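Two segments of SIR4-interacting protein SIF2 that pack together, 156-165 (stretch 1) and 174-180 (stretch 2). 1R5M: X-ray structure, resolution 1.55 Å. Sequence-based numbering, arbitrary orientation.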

# COMPACT_ATOMS: atom_id res chain seq x y z
N LYS A 156 3.02 -9.35 1.04
CA LYS A 156 4.27 -8.84 0.47
C LYS A 156 5.08 -9.98 -0.15
O LYS A 156 5.27 -11.02 0.47
CB LYS A 156 5.11 -8.14 1.54
CG LYS A 156 4.47 -6.89 2.16
CD LYS A 156 4.37 -5.75 1.15
CE LYS A 156 3.83 -4.46 1.78
NZ LYS A 156 4.76 -3.81 2.76
N TRP A 157 5.55 -9.76 -1.37
CA TRP A 157 6.37 -10.73 -2.09
C TRP A 157 7.85 -10.47 -1.84
O TRP A 157 8.26 -9.32 -1.71
CB TRP A 157 6.17 -10.60 -3.60
CG TRP A 157 4.88 -11.07 -4.15
CD1 TRP A 157 3.69 -10.42 -4.14
CD2 TRP A 157 4.68 -12.29 -4.87
NE1 TRP A 157 2.75 -11.14 -4.83
CE2 TRP A 157 3.33 -12.30 -5.29
CE3 TRP A 157 5.50 -13.37 -5.21
CZ2 TRP A 157 2.78 -13.35 -6.04
CZ3 TRP A 157 4.96 -14.41 -5.95
CH2 TRP A 157 3.61 -14.40 -6.35
N ASN A 158 8.65 -11.53 -1.79
CA ASN A 158 10.08 -11.34 -1.59
C ASN A 158 10.70 -11.06 -2.96
O ASN A 158 10.03 -11.16 -3.99
CB ASN A 158 10.71 -12.56 -0.90
CG ASN A 158 10.95 -13.72 -1.83
OD1 ASN A 158 10.20 -13.95 -2.78
ND2 ASN A 158 12.01 -14.48 -1.56
N LYS A 159 11.98 -10.72 -2.96
CA LYS A 159 12.73 -10.37 -4.16
C LYS A 159 12.59 -11.27 -5.39
O LYS A 159 12.24 -10.80 -6.47
CB LYS A 159 14.21 -10.22 -3.81
CG LYS A 159 15.08 -9.69 -4.94
CD LYS A 159 14.72 -8.26 -5.29
CE LYS A 159 15.58 -7.73 -6.43
NZ LYS A 159 15.20 -6.33 -6.79
N ASP A 160 12.86 -12.56 -5.23
CA ASP A 160 12.79 -13.48 -6.37
C ASP A 160 11.44 -14.11 -6.67
O ASP A 160 11.34 -14.97 -7.55
CB ASP A 160 13.85 -14.57 -6.22
CG ASP A 160 13.85 -15.21 -4.85
OD1 ASP A 160 12.75 -15.51 -4.34
OD2 ASP A 160 14.94 -15.41 -4.29
N GLY A 161 10.40 -13.69 -5.96
CA GLY A 161 9.06 -14.22 -6.21
C GLY A 161 8.81 -15.66 -5.81
O GLY A 161 7.98 -16.34 -6.42
N THR A 162 9.50 -16.12 -4.77
CA THR A 162 9.35 -17.49 -4.30
C THR A 162 8.61 -17.59 -2.97
O THR A 162 8.09 -18.65 -2.62
CB THR A 162 10.72 -18.17 -4.14
OG1 THR A 162 11.54 -17.41 -3.24
CG2 THR A 162 11.43 -18.27 -5.48
N HIS A 163 8.55 -16.49 -2.23
CA HIS A 163 7.88 -16.47 -0.94
C HIS A 163 7.04 -15.23 -0.75
O HIS A 163 7.32 -14.18 -1.34
CB HIS A 163 8.89 -16.51 0.21
CG HIS A 163 9.75 -17.73 0.24
ND1 HIS A 163 10.80 -17.92 -0.63
CD2 HIS A 163 9.71 -18.83 1.03
CE1 HIS A 163 11.38 -19.08 -0.37
NE2 HIS A 163 10.73 -19.65 0.63
N ILE A 164 6.01 -15.34 0.07
CA ILE A 164 5.18 -14.19 0.39
C ILE A 164 4.90 -14.24 1.88
O ILE A 164 5.00 -15.30 2.52
CB ILE A 164 3.80 -14.17 -0.33
CG1 ILE A 164 2.98 -15.40 0.05
CG2 ILE A 164 4.00 -14.06 -1.83
CD1 ILE A 164 1.50 -15.27 -0.33
N ILE A 165 4.60 -13.07 2.44
CA ILE A 165 4.22 -12.96 3.84
C ILE A 165 2.81 -12.41 3.76
O ILE A 165 2.57 -11.46 3.01
CB ILE A 165 5.06 -11.94 4.61
CG1 ILE A 165 6.53 -12.35 4.61
CG2 ILE A 165 4.54 -11.81 6.04
CD1 ILE A 165 7.44 -11.21 4.96
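Stretch 2, residues 174-180: ILWNVIS

Three backbone hydrogen bonds link stretch 2 to stretch 1. The shortest and straightest runs from Trp176 N to Ile164 O (2.9 Å, with an N-H...O angle of 179°), and Ile164 N returns a bond to Trp176 O at 3.3 Å, so that these two residues form a hydrogen-bonded antiparallel pair. A third bond, from Val178 N to Thr162 O (3.1 Å, 139°), extends the ladder beyond the end of strand 174-177. Thr162 O also accepts from a water at 2.8 Å, and the same water donates to Asn177 OD1 at 2.7 Å, bridging the two segments.

The pattern is that of an antiparallel pair. Residues 174-177 are extended and run antiparallel to strand 163-165, with 164° between the strand directions and a closest axial approach of 4.8 Å. His163 faces Asn177 and Ile165 faces Leu175 as non-hydrogen-bonded pairs, which bring their CA atoms closer than the 5.4 Å between Ile164 CA and Trp176 CA. Here CA-H...O contacts supplement the ladder: His163 CA lies 3.3 Å from Trp176 O, and Ile165 CA lies 3.3 Å from Ile174 O. From Val178 to Ser180 the backbone adopts helical phi/psi angles, and Ser180 N donates to Asn177 OD1 (3.0 Å).

Side chains alternate across the sheet. Ile164 and Trp176 share one face, where Ile164 CG1 approaches Trp176 CD1 to 3.7 Å. On the other, Leu175 CD1 lies 4.5 Å from Ile165 CG1 and 4.3 Å from His163 CB. Past the strand, Val178 points toward stretch 1 and has the largest area covered by it: its CG1 sits 3.8 Å from Trp157 CZ3 and 3.7 Å from Gly161 O, while its CG2 lies 4.0 Å from Ile164 CG2. The exposed Ile179 reaches Thr162, CD1 to CG2, at 4.3 Å.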

# COMPACT_ATOMS: atom_id res chain seq x y z
N ILE A 174 1.55 -15.24 8.21
CA ILE A 174 2.04 -16.48 7.63
C ILE A 174 3.14 -16.27 6.59
O ILE A 174 3.04 -15.37 5.75
CB ILE A 174 0.89 -17.24 6.93
CG1 ILE A 174 -0.25 -17.49 7.93
CG2 ILE A 174 1.41 -18.55 6.34
CD1 ILE A 174 0.14 -18.34 9.11
N LEU A 175 4.17 -17.11 6.65
CA LEU A 175 5.26 -17.10 5.69
C LEU A 175 4.97 -18.29 4.79
O LEU A 175 4.90 -19.43 5.27
CB LEU A 175 6.61 -17.29 6.38
CG LEU A 175 7.76 -17.67 5.44
CD1 LEU A 175 8.04 -16.54 4.45
CD2 LEU A 175 9.00 -17.98 6.27
N TRP A 176 4.79 -18.04 3.50
CA TRP A 176 4.48 -19.10 2.55
C TRP A 176 5.55 -19.33 1.51
O TRP A 176 6.27 -18.41 1.13
CB TRP A 176 3.23 -18.78 1.72
CG TRP A 176 1.97 -18.46 2.43
CD1 TRP A 176 1.59 -17.25 2.95
CD2 TRP A 176 0.86 -19.34 2.62
NE1 TRP A 176 0.32 -17.32 3.45
CE2 TRP A 176 -0.16 -18.59 3.26
CE3 TRP A 176 0.63 -20.68 2.31
CZ2 TRP A 176 -1.40 -19.16 3.59
CZ3 TRP A 176 -0.60 -21.24 2.65
CH2 TRP A 176 -1.60 -20.48 3.28
N ASN A 177 5.65 -20.58 1.06
CA ASN A 177 6.51 -20.88 -0.08
C ASN A 177 5.35 -20.76 -1.07
O ASN A 177 4.48 -21.63 -1.12
CB ASN A 177 7.03 -22.31 -0.05
CG ASN A 177 7.69 -22.71 -1.35
OD1 ASN A 177 7.19 -22.37 -2.42
ND2 ASN A 177 8.81 -23.42 -1.27
N VAL A 178 5.32 -19.67 -1.82
CA VAL A 178 4.23 -19.41 -2.74
C VAL A 178 4.10 -20.37 -3.92
O VAL A 178 3.01 -20.56 -4.46
CB VAL A 178 4.29 -17.94 -3.26
CG1 VAL A 178 5.30 -17.82 -4.39
CG2 VAL A 178 2.92 -17.47 -3.68
N ILE A 179 5.21 -20.98 -4.31
CA ILE A 179 5.19 -21.92 -5.43
C ILE A 179 4.57 -23.25 -5.02
O ILE A 179 3.73 -23.79 -5.75
CB ILE A 179 6.62 -22.14 -5.98
CG1 ILE A 179 7.11 -20.85 -6.64
CG2 ILE A 179 6.64 -23.30 -6.96
CD1 ILE A 179 8.53 -20.90 -7.16
N SER A 180 4.95 -23.78 -3.87
CA SER A 180 4.39 -25.04 -3.40
C SER A 180 3.08 -24.81 -2.65
O SER A 180 2.27 -25.72 -2.49
CB SER A 180 5.39 -25.77 -2.48
OG SER A 180 5.71 -24.97 -1.35
O HOH W 1 9.33 -21.00 -3.43